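Local coordinates for protein Pre-mRNA-splicing factor 38 (Chaetomium thermophilum, PDB 5F5T) that is probably required for pre-mRNA splicing as a member of the PRP38 family of spliceosomal proteins, at residues A[15-20]-A[95-100]; A[35-40]-A[127-132]; A[139-144]-A[185-190]. All blocks are in the same frame, centred on the assembly; numbering follows the deposited sequence.

Contact 1. Residues A[15-20]-A[95-100]; sequences RRFLDE and LLQLAP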
loop_
_atom_site.group_PDB
_atom_site.type_symbol
_atom_site.label_atom_id
_atom_site.label_comp_id
_atom_site.label_asym_id
_atom_site.label_seq_id
_atom_site.Cartn_x
_atom_site.Cartn_y
_atom_site.Cartn_z
ATOM N N ARG A 15 2.232 -22.163 17.619
ATOM C CA ARG A 15 2.742 -23.341 16.932
ATOM C C ARG A 15 1.658 -23.909 16.028
ATOM O O ARG A 15 1.928 -24.330 14.901
ATOM C CB ARG A 15 3.197 -24.393 17.939
ATOM C CG ARG A 15 4.136 -25.446 17.380
ATOM C CD ARG A 15 5.557 -24.917 17.288
ATOM N NE ARG A 15 6.485 -25.932 16.800
ATOM C CZ ARG A 15 6.858 -26.054 15.530
ATOM N NH1 ARG A 15 6.386 -25.217 14.616
ATOM N NH2 ARG A 15 7.706 -27.010 15.175
ATOM N N ARG A 16 0.428 -23.914 16.537
ATOM C CA ARG A 16 -0.718 -24.380 15.768
ATOM C C ARG A 16 -0.930 -23.510 14.537
ATOM O O ARG A 16 -1.184 -24.021 13.448
ATOM C CB ARG A 16 -1.989 -24.382 16.619
ATOM C CG ARG A 16 -3.252 -24.710 15.824
ATOM C CD ARG A 16 -4.520 -24.538 16.650
ATOM N NE ARG A 16 -4.843 -23.135 16.892
ATOM C CZ ARG A 16 -5.222 -22.649 18.070
ATOM N NH1 ARG A 16 -5.321 -23.454 19.119
ATOM N NH2 ARG A 16 -5.499 -21.358 18.201
ATOM N N PHE A 17 -0.829 -22.195 14.715
ATOM C CA PHE A 17 -1.043 -21.264 13.609
ATOM C C PHE A 17 0.036 -21.428 12.531
ATOM O O PHE A 17 -0.257 -21.500 11.340
ATOM C CB PHE A 17 -1.055 -19.824 14.125
ATOM C CG PHE A 17 -1.221 -18.791 13.046
ATOM C CD1 PHE A 17 -2.404 -18.718 12.332
ATOM C CD2 PHE A 17 -0.202 -17.902 12.737
ATOM C CE1 PHE A 17 -2.578 -17.774 11.339
ATOM C CE2 PHE A 17 -0.369 -16.954 11.740
ATOM C CZ PHE A 17 -1.561 -16.892 11.042
ATOM N N LEU A 18 1.290 -21.471 12.969
ATOM C CA LEU A 18 2.447 -21.545 12.079
ATOM C C LEU A 18 2.579 -22.872 11.327
ATOM O O LEU A 18 2.873 -22.889 10.131
ATOM C CB LEU A 18 3.733 -21.282 12.863
ATOM C CG LEU A 18 5.007 -21.301 12.014
ATOM C CD1 LEU A 18 5.008 -20.152 11.014
ATOM C CD2 LEU A 18 6.251 -21.267 12.888
ATOM N N ASP A 19 2.354 -23.982 12.026
ATOM C CA ASP A 19 2.672 -25.308 11.495
ATOM C C ASP A 19 1.675 -25.773 10.433
ATOM O O ASP A 19 2.041 -26.513 9.520
ATOM C CB ASP A 19 2.723 -26.318 12.648
ATOM C CG ASP A 19 3.416 -27.615 12.274
ATOM O OD1 ASP A 19 4.119 -27.650 11.244
ATOM O OD2 ASP A 19 3.256 -28.601 13.025
ATOM N N GLU A 20 0.430 -25.319 10.561
ATOM C CA GLU A 20 -0.645 -25.517 9.578
ATOM C C GLU A 20 -1.859 -24.639 9.852
ATOM O O GLU A 20 -2.249 -24.452 11.001
ATOM C CB GLU A 20 -1.106 -26.979 9.526
ATOM C CG GLU A 20 -0.453 -27.827 8.449
ATOM C CD GLU A 20 -0.976 -27.467 7.067
ATOM O OE1 GLU A 20 -2.208 -27.294 6.934
ATOM O OE2 GLU A 20 -0.172 -27.356 6.120
ATOM N N LEU A 95 -0.680 -9.507 13.590
ATOM C CA LEU A 95 -2.024 -9.063 13.252
ATOM C C LEU A 95 -2.704 -10.105 12.375
ATOM O O LEU A 95 -3.897 -10.372 12.526
ATOM C CB LEU A 95 -1.991 -7.707 12.550
ATOM C CG LEU A 95 -2.019 -6.487 13.474
ATOM C CD1 LEU A 95 -2.037 -5.211 12.655
ATOM C CD2 LEU A 95 -3.203 -6.537 14.425
ATOM N N LEU A 96 -1.941 -10.695 11.461
ATOM C CA LEU A 96 -2.458 -11.786 10.644
ATOM C C LEU A 96 -2.913 -12.937 11.535
ATOM O O LEU A 96 -3.946 -13.557 11.287
ATOM C CB LEU A 96 -1.401 -12.275 9.652
ATOM C CG LEU A 96 -1.091 -11.368 8.463
ATOM C CD1 LEU A 96 0.045 -11.948 7.636
ATOM C CD2 LEU A 96 -2.329 -11.166 7.608
ATOM N N GLN A 97 -2.142 -13.206 12.583
ATOM C CA GLN A 97 -2.490 -14.241 13.554
ATOM C C GLN A 97 -3.779 -13.915 14.310
ATOM O O GLN A 97 -4.677 -14.748 14.419
ATOM C CB GLN A 97 -1.337 -14.436 14.542
ATOM C CG GLN A 97 -1.359 -15.753 15.283
ATOM C CD GLN A 97 -0.249 -15.854 16.310
ATOM O OE1 GLN A 97 0.793 -15.214 16.174
ATOM N NE2 GLN A 97 -0.468 -16.659 17.344
ATOM N N LEU A 98 -3.856 -12.694 14.825
ATOM C CA LEU A 98 -4.961 -12.251 15.665
ATOM C C LEU A 98 -6.244 -12.034 14.879
ATOM O O LEU A 98 -7.337 -12.092 15.443
ATOM C CB LEU A 98 -4.584 -10.955 16.384
ATOM C CG LEU A 98 -3.405 -11.013 17.354
ATOM C CD1 LEU A 98 -3.260 -9.684 18.075
ATOM C CD2 LEU A 98 -3.615 -12.141 18.352
ATOM N N ALA A 99 -6.099 -11.776 13.583
ATOM C CA ALA A 99 -7.235 -11.538 12.692
ATOM C C ALA A 99 -8.231 -10.527 13.259
ATOM O O ALA A 99 -9.395 -10.863 13.470
ATOM C CB ALA A 99 -7.940 -12.851 12.383
ATOM N N PRO A 100 -7.777 -9.289 13.519
ATOM C CA PRO A 100 -8.642 -8.315 14.191
ATOM C C PRO A 100 -9.827 -7.915 13.322
ATOM O O PRO A 100 -9.753 -8.021 12.095
ATOM C CB PRO A 100 -7.707 -7.127 14.426
ATOM C CG PRO A 100 -6.727 -7.215 13.305
ATOM C CD PRO A 100 -6.500 -8.686 13.097
#
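F17 lays its phenyl ring against the aliphatic stem of Q97, and this pairing carries most of the contact between the last turns of helix 9-19 and helix 87-98. It is helix-to-helix packing, in which the N-terminal helix covers the end of a helix of the PRP38 family fold. The evidence for a CH-pi interaction is geometric: Q97 CG stands 3.9 Å from the centroid of the F17 ring. It lies 24° off the ring normal, over one face but displaced toward the rim, where F17 CD2 is 3.5 Å from Q97 CG. Beyond CG the glutamine chain runs on extended, and its amide plane ends tilted by just 12° from the ring plane. Next to this, F17 CZ comes to 4.1 Å from L96 O.

Two torsions set up the first shell. In F17 the ring carbon CG lies opposite the backbone N (chi1 178°), which carries the ring out toward the facing helix. Q97 takes a similar first turn, and its OE1 is hydrogen-bonded to K94 NZ, one turn earlier. Behind Q97 the helix ends at L98, and A99 leaves it with positive phi; A99 N still reaches L95 O at 2.8 Å.

Further out, F17 also rests on A35 of the following loop, L18 turns to R43 and V47 of helix 40-48, and L95 meets L122 and Y126 of helix 117-130 and Y108 of helix 102-115.

Contact 2. Residues A[35-40]-A[127-132]; sequences ATIMEK and IRLTRP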
loop_
_atom_site.group_PDB
_atom_site.type_symbol
_atom_site.label_atom_id
_atom_site.label_comp_id
_atom_site.label_asym_id
_atom_site.label_seq_id
_atom_site.Cartn_x
_atom_site.Cartn_y
_atom_site.Cartn_z
ATOM N N ALA A 35 -2.474 -17.188 7.427
ATOM C CA ALA A 35 -1.211 -17.874 7.684
ATOM C C ALA A 35 -0.315 -17.944 6.456
ATOM O O ALA A 35 0.902 -18.045 6.583
ATOM C CB ALA A 35 -1.470 -19.259 8.210
ATOM N N THR A 36 -0.915 -17.937 5.271
ATOM C CA THR A 36 -0.139 -18.076 4.043
ATOM C C THR A 36 -0.026 -16.780 3.239
ATOM O O THR A 36 0.479 -16.788 2.114
ATOM C CB THR A 36 -0.731 -19.168 3.146
ATOM O OG1 THR A 36 -2.136 -18.942 2.988
ATOM C CG2 THR A 36 -0.511 -20.529 3.777
ATOM N N ILE A 37 -0.492 -15.671 3.807
ATOM C CA ILE A 37 -0.407 -14.383 3.121
ATOM C C ILE A 37 1.046 -13.953 2.986
ATOM O O ILE A 37 1.455 -13.405 1.964
ATOM C CB ILE A 37 -1.217 -13.293 3.841
ATOM C CG1 ILE A 37 -2.683 -13.722 3.930
ATOM C CG2 ILE A 37 -1.138 -11.984 3.080
ATOM C CD1 ILE A 37 -3.640 -12.601 4.268
ATOM N N MET A 38 1.821 -14.186 4.037
ATOM C CA MET A 38 3.251 -13.943 3.977
ATOM C C MET A 38 3.992 -15.241 3.634
ATOM O O MET A 38 3.546 -16.333 3.997
ATOM C CB MET A 38 3.738 -13.341 5.295
ATOM C CG MET A 38 3.312 -11.882 5.443
ATOM S SD MET A 38 3.695 -11.176 7.050
ATOM C CE MET A 38 5.434 -11.540 7.081
ATOM N N GLU A 39 5.102 -15.116 2.913
ATOM C CA GLU A 39 5.863 -16.273 2.437
ATOM C C GLU A 39 6.423 -17.096 3.596
ATOM O O GLU A 39 6.726 -16.551 4.655
ATOM C CB GLU A 39 6.997 -15.810 1.523
ATOM C CG GLU A 39 6.592 -14.686 0.587
ATOM C CD GLU A 39 7.773 -13.882 0.080
ATOM O OE1 GLU A 39 7.546 -12.891 -0.646
ATOM O OE2 GLU A 39 8.925 -14.231 0.417
ATOM N N LYS A 40 6.570 -18.401 3.380
ATOM C CA LYS A 40 7.000 -19.323 4.432
ATOM C C LYS A 40 8.364 -18.941 4.992
ATOM O O LYS A 40 8.574 -18.961 6.204
ATOM C CB LYS A 40 7.038 -20.758 3.901
ATOM C CG LYS A 40 7.160 -21.838 4.970
ATOM C CD LYS A 40 7.243 -23.220 4.331
ATOM C CE LYS A 40 7.795 -24.262 5.292
ATOM N NZ LYS A 40 6.757 -24.712 6.264
ATOM N N ILE A 127 -4.500 -3.900 5.999
ATOM C CA ILE A 127 -5.689 -3.750 5.176
ATOM C C ILE A 127 -5.386 -4.161 3.738
ATOM O O ILE A 127 -6.156 -4.898 3.123
ATOM C CB ILE A 127 -6.224 -2.308 5.211
ATOM C CG1 ILE A 127 -6.891 -2.031 6.561
ATOM C CG2 ILE A 127 -7.213 -2.071 4.076
ATOM C CD1 ILE A 127 -7.541 -0.667 6.662
ATOM N N ARG A 128 -4.251 -3.707 3.217
ATOM C CA ARG A 128 -3.844 -4.068 1.862
ATOM C C ARG A 128 -3.673 -5.580 1.742
ATOM O O ARG A 128 -3.981 -6.177 0.708
ATOM C CB ARG A 128 -2.547 -3.354 1.474
ATOM C CG ARG A 128 -1.958 -3.825 0.153
ATOM C CD ARG A 128 -2.836 -3.365 -1.004
ATOM N NE ARG A 128 -2.324 -3.770 -2.311
ATOM C CZ ARG A 128 -2.403 -5.000 -2.808
ATOM N NH1 ARG A 128 -2.971 -5.971 -2.108
ATOM N NH2 ARG A 128 -1.904 -5.261 -4.006
ATOM N N LEU A 129 -3.171 -6.191 2.809
ATOM C CA LEU A 129 -2.979 -7.634 2.843
ATOM C C LEU A 129 -4.283 -8.433 2.885
ATOM O O LEU A 129 -4.384 -9.480 2.248
ATOM C CB LEU A 129 -2.114 -8.021 4.043
ATOM C CG LEU A 129 -0.660 -7.548 4.001
ATOM C CD1 LEU A 129 0.072 -7.977 5.265
ATOM C CD2 LEU A 129 0.044 -8.064 2.758
ATOM N N THR A 130 -5.273 -7.953 3.638
ATOM C CA THR A 130 -6.425 -8.793 3.979
ATOM C C THR A 130 -7.792 -8.378 3.429
ATOM O O THR A 130 -8.775 -9.085 3.640
ATOM C CB THR A 130 -6.584 -8.883 5.510
ATOM O OG1 THR A 130 -6.901 -7.586 6.032
ATOM C CG2 THR A 130 -5.304 -9.390 6.150
ATOM N N ARG A 131 -7.863 -7.257 2.720
ATOM C CA ARG A 131 -9.160 -6.687 2.356
ATOM C C ARG A 131 -9.396 -6.695 0.853
ATOM O O ARG A 131 -8.449 -6.635 0.081
ATOM C CB ARG A 131 -9.278 -5.253 2.881
ATOM C CG ARG A 131 -10.256 -5.086 4.028
ATOM C CD ARG A 131 -9.792 -5.870 5.231
ATOM N NE ARG A 131 -10.752 -5.827 6.328
ATOM C CZ ARG A 131 -10.597 -6.493 7.467
ATOM N NH1 ARG A 131 -9.520 -7.246 7.649
ATOM N NH2 ARG A 131 -11.514 -6.405 8.423
ATOM N N PRO A 132 -10.670 -6.793 0.433
ATOM C CA PRO A 132 -11.031 -6.755 -0.990
ATOM C C PRO A 132 -10.575 -5.456 -1.660
ATOM O O PRO A 132 -10.465 -4.425 -0.988
ATOM C CB PRO A 132 -12.558 -6.853 -0.964
ATOM C CG PRO A 132 -12.853 -7.574 0.310
ATOM C CD PRO A 132 -11.846 -7.043 1.284
#
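I37 meets L129 and T130 where the loop joining helix 9-19 to helix 40-48 passes over the C-terminal end of helix 117-130, a loop-on-helix packing within the mainly helical PRP38 family fold. The close part is mostly apolar. I37 CG2 reaches L129 CD2 at 4.1 Å, the two side chains lying at a slant to each other, while I37 CD1 sits 4.1 Å from T130 CG2, here crossing at roughly a right angle. The same CD1 rests 3.8 Å from L129 O, so the isoleucine tip covers a carbonyl in the last turn of the helix; that oxygen also has a weak hydrogen bond from N30 ND2. Both branches of I37 are in use: CG2 lies opposite the backbone N and CG1 beside it (chi1 -59°), which spreads the methyls over successive helix residues.

The other side of the loop contrasts with this. I37 itself stays partly exposed, and T36 before it and K40 after it are exposed, whereas M38 is buried and turns to L89 and T179. E39, at the N-cap position of helix 40-48, has a salt bridge to R175.

At the helix end, R131 NH2 forms a salt bridge with D102. T130 OG1 bonds to Y126 O in the preceding turn and accepts R131 NH1 at 3.1 Å, with an N-H...O angle of 159° and the oxygen 7° out of the guanidinium plane.

Contact 3. Residues A[139-144]-A[185-190]; sequences LLEPFL and RRRDIL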
loop_
_atom_site.group_PDB
_atom_site.type_symbol
_atom_site.label_atom_id
_atom_site.label_comp_id
_atom_site.label_asym_id
_atom_site.label_seq_id
_atom_site.Cartn_x
_atom_site.Cartn_y
_atom_site.Cartn_z
ATOM N N LEU A 139 -10.612 2.794 1.443
ATOM C CA LEU A 139 -10.056 3.029 2.775
ATOM C C LEU A 139 -8.720 3.750 2.749
ATOM O O LEU A 139 -8.507 4.684 3.517
ATOM C CB LEU A 139 -9.892 1.710 3.538
ATOM C CG LEU A 139 -11.157 0.950 3.934
ATOM C CD1 LEU A 139 -10.818 -0.474 4.342
ATOM C CD2 LEU A 139 -11.870 1.676 5.057
ATOM N N LEU A 140 -7.814 3.304 1.883
ATOM C CA LEU A 140 -6.442 3.806 1.911
ATOM C C LEU A 140 -6.230 5.117 1.160
ATOM O O LEU A 140 -5.413 5.934 1.575
ATOM C CB LEU A 140 -5.482 2.757 1.357
ATOM C CG LEU A 140 -5.446 1.436 2.118
ATOM C CD1 LEU A 140 -4.266 0.591 1.661
ATOM C CD2 LEU A 140 -5.387 1.693 3.613
ATOM N N GLU A 141 -6.964 5.334 0.074
ATOM C CA GLU A 141 -6.722 6.530 -0.739
ATOM C C GLU A 141 -6.846 7.876 0.001
ATOM O O GLU A 141 -6.120 8.812 -0.330
ATOM C CB GLU A 141 -7.649 6.535 -1.958
ATOM C CG GLU A 141 -7.168 5.619 -3.073
ATOM C CD GLU A 141 -7.980 5.748 -4.345
ATOM O OE1 GLU A 141 -9.099 6.302 -4.292
ATOM O OE2 GLU A 141 -7.494 5.291 -5.401
ATOM N N PRO A 142 -7.737 7.984 1.010
ATOM C CA PRO A 142 -7.752 9.277 1.707
ATOM C C PRO A 142 -6.432 9.645 2.382
ATOM O O PRO A 142 -6.152 10.830 2.563
ATOM C CB PRO A 142 -8.851 9.091 2.755
ATOM C CG PRO A 142 -9.778 8.115 2.139
ATOM C CD PRO A 142 -8.897 7.156 1.391
ATOM N N PHE A 143 -5.627 8.651 2.741
ATOM C CA PHE A 143 -4.388 8.920 3.464
ATOM C C PHE A 143 -3.241 9.278 2.530
ATOM O O PHE A 143 -2.095 9.406 2.958
ATOM C CB PHE A 143 -4.035 7.733 4.349
ATOM C CG PHE A 143 -5.099 7.422 5.353
ATOM C CD1 PHE A 143 -5.421 8.340 6.339
ATOM C CD2 PHE A 143 -5.815 6.240 5.284
ATOM C CE1 PHE A 143 -6.416 8.072 7.254
ATOM C CE2 PHE A 143 -6.814 5.965 6.198
ATOM C CZ PHE A 143 -7.115 6.884 7.184
ATOM N N LEU A 144 -3.559 9.453 1.251
ATOM C CA LEU A 144 -2.635 10.095 0.327
ATOM C C LEU A 144 -2.457 11.571 0.715
ATOM O O LEU A 144 -1.585 12.261 0.191
ATOM C CB LEU A 144 -3.144 9.970 -1.111
ATOM C CG LEU A 144 -3.086 8.585 -1.770
ATOM C CD1 LEU A 144 -3.701 8.632 -3.154
ATOM C CD2 LEU A 144 -1.653 8.088 -1.851
ATOM N N ARG A 185 -7.507 -6.115 -8.890
ATOM C CA ARG A 185 -7.952 -5.500 -10.123
ATOM C C ARG A 185 -7.442 -4.067 -10.076
ATOM O O ARG A 185 -7.475 -3.425 -9.026
ATOM C CB ARG A 185 -9.473 -5.553 -10.264
ATOM C CG ARG A 185 -10.078 -6.934 -10.050
ATOM C CD ARG A 185 -11.593 -6.891 -10.191
ATOM N NE ARG A 185 -12.215 -6.378 -8.975
ATOM C CZ ARG A 185 -13.465 -6.629 -8.600
ATOM N NH1 ARG A 185 -14.250 -7.384 -9.353
ATOM N NH2 ARG A 185 -13.930 -6.116 -7.469
ATOM N N ARG A 186 -6.916 -3.585 -11.194
ATOM C CA ARG A 186 -6.416 -2.220 -11.266
ATOM C C ARG A 186 -7.563 -1.238 -11.069
ATOM O O ARG A 186 -8.719 -1.564 -11.348
ATOM C CB ARG A 186 -5.715 -1.975 -12.598
ATOM C CG ARG A 186 -4.435 -2.757 -12.763
ATOM C CD ARG A 186 -3.637 -2.241 -13.940
ATOM N NE ARG A 186 -3.774 -3.122 -15.093
ATOM C CZ ARG A 186 -4.654 -2.944 -16.069
ATOM N NH1 ARG A 186 -5.473 -1.905 -16.040
ATOM N NH2 ARG A 186 -4.706 -3.801 -17.075
ATOM N N ARG A 187 -7.246 -0.039 -10.590
ATOM C CA ARG A 187 -8.278 0.939 -10.271
ATOM C C ARG A 187 -9.115 1.286 -11.499
ATOM O O ARG A 187 -10.336 1.423 -11.404
ATOM C CB ARG A 187 -7.658 2.204 -9.683
ATOM C CG ARG A 187 -8.491 2.820 -8.573
ATOM C CD ARG A 187 -8.409 4.335 -8.575
ATOM N NE ARG A 187 -9.186 4.908 -7.481
ATOM C CZ ARG A 187 -10.401 5.427 -7.617
ATOM N NH1 ARG A 187 -10.993 5.443 -8.806
ATOM N NH2 ARG A 187 -11.028 5.928 -6.561
ATOM N N ASP A 188 -8.461 1.413 -12.651
ATOM C CA ASP A 188 -9.172 1.733 -13.885
ATOM C C ASP A 188 -10.157 0.624 -14.266
ATOM O O ASP A 188 -11.193 0.896 -14.869
ATOM C CB ASP A 188 -8.194 1.991 -15.037
ATOM C CG ASP A 188 -7.278 0.820 -15.302
ATOM O OD1 ASP A 188 -7.150 -0.043 -14.416
ATOM O OD2 ASP A 188 -6.686 0.765 -16.400
ATOM N N ILE A 189 -9.822 -0.621 -13.936
ATOM C CA ILE A 189 -10.739 -1.738 -14.165
ATOM C C ILE A 189 -11.998 -1.566 -13.316
ATOM O O ILE A 189 -13.116 -1.724 -13.812
ATOM C CB ILE A 189 -10.076 -3.107 -13.872
ATOM C CG1 ILE A 189 -9.466 -3.697 -15.148
ATOM C CG2 ILE A 189 -11.104 -4.113 -13.384
ATOM C CD1 ILE A 189 -8.584 -2.752 -15.926
ATOM N N LEU A 190 -11.812 -1.227 -12.043
ATOM C CA LEU A 190 -12.931 -0.985 -11.135
ATOM C C LEU A 190 -13.793 0.177 -11.624
ATOM O O LEU A 190 -15.021 0.125 -11.555
ATOM C CB LEU A 190 -12.415 -0.697 -9.722
ATOM C CG LEU A 190 -11.685 -1.836 -9.003
ATOM C CD1 LEU A 190 -11.643 -1.611 -7.500
ATOM C CD2 LEU A 190 -12.347 -3.171 -9.313
#
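E141 and R187 reach toward each other from opposite directions, and ionic bonding dominates this contact, which ties the end of helix 133-140 to the start of helix 187-192 in the PRP38 family region. Their backbones stay well apart, the CA atoms of E141 and R187 being 11.2 Å from each other, so the side chains do the bridging. R187 offers its NE and NH2 edge to the carboxylate, one nitrogen to each oxygen: NE gives its hydrogen to E141 OE2 at 2.7 Å (154°), and R187 NH2 bonds E141 OE1 at 3.0 Å (156°). Each oxygen accepts through its syn lone pair. The carboxylate and guanidinium planes differ by 2°, which makes the pair an almost flat bidentate salt bridge. E141 gets there with an extended chain, whereas R187 bends at chi2 before presenting its NE edge.

Two further salt bridges lie nearby. R186, at the N-cap position of helix 187-192, pairs locally from NH1 to D188 OD2 at 3.0 Å, and R185 NE reaches D133 OD2 of helix 133-140.

Among hydrogen bonds, L144 O accepts one from an aromatic side chain of another protein chain. In side-chain packing, L190 lies on D133, K134 and Y137, E141 on L171 of helix 163-172, and R199 touches both E141 and R187.

R187 NH1 also reaches E191 OE2 and E197 O, so two carboxylates and a backbone carbonyl surround its guanidinium. The two-point bond limits rotation of both flat groups, and the neighbouring guanidinium would probably favour the ionised form of E141.

Overall arrangement
From the N terminus, helix 9-19 comes first and the loop 35-40 follows. Contact 1 closes a long loop when segment 95-100 returns to 15-20, joining helix 9-19 to helix 87-98; contact 2 closes another, tying the loop before helix 40-48 to the end of helix 117-130. Their segments alternate along the chain, so the two loops cross, and the contacts touch, L96 packing against I37, M38 and T130. Contact 3 lies in series after both, joining helix 133-140 to helix 187-192 across the hairpin 149-162, helix 163-172 and the short hairpin 175-180. Its centre lies about 18 Å from that of contact 2, with I127 packing on L139 and L140, and about 28 Å from that of contact 1.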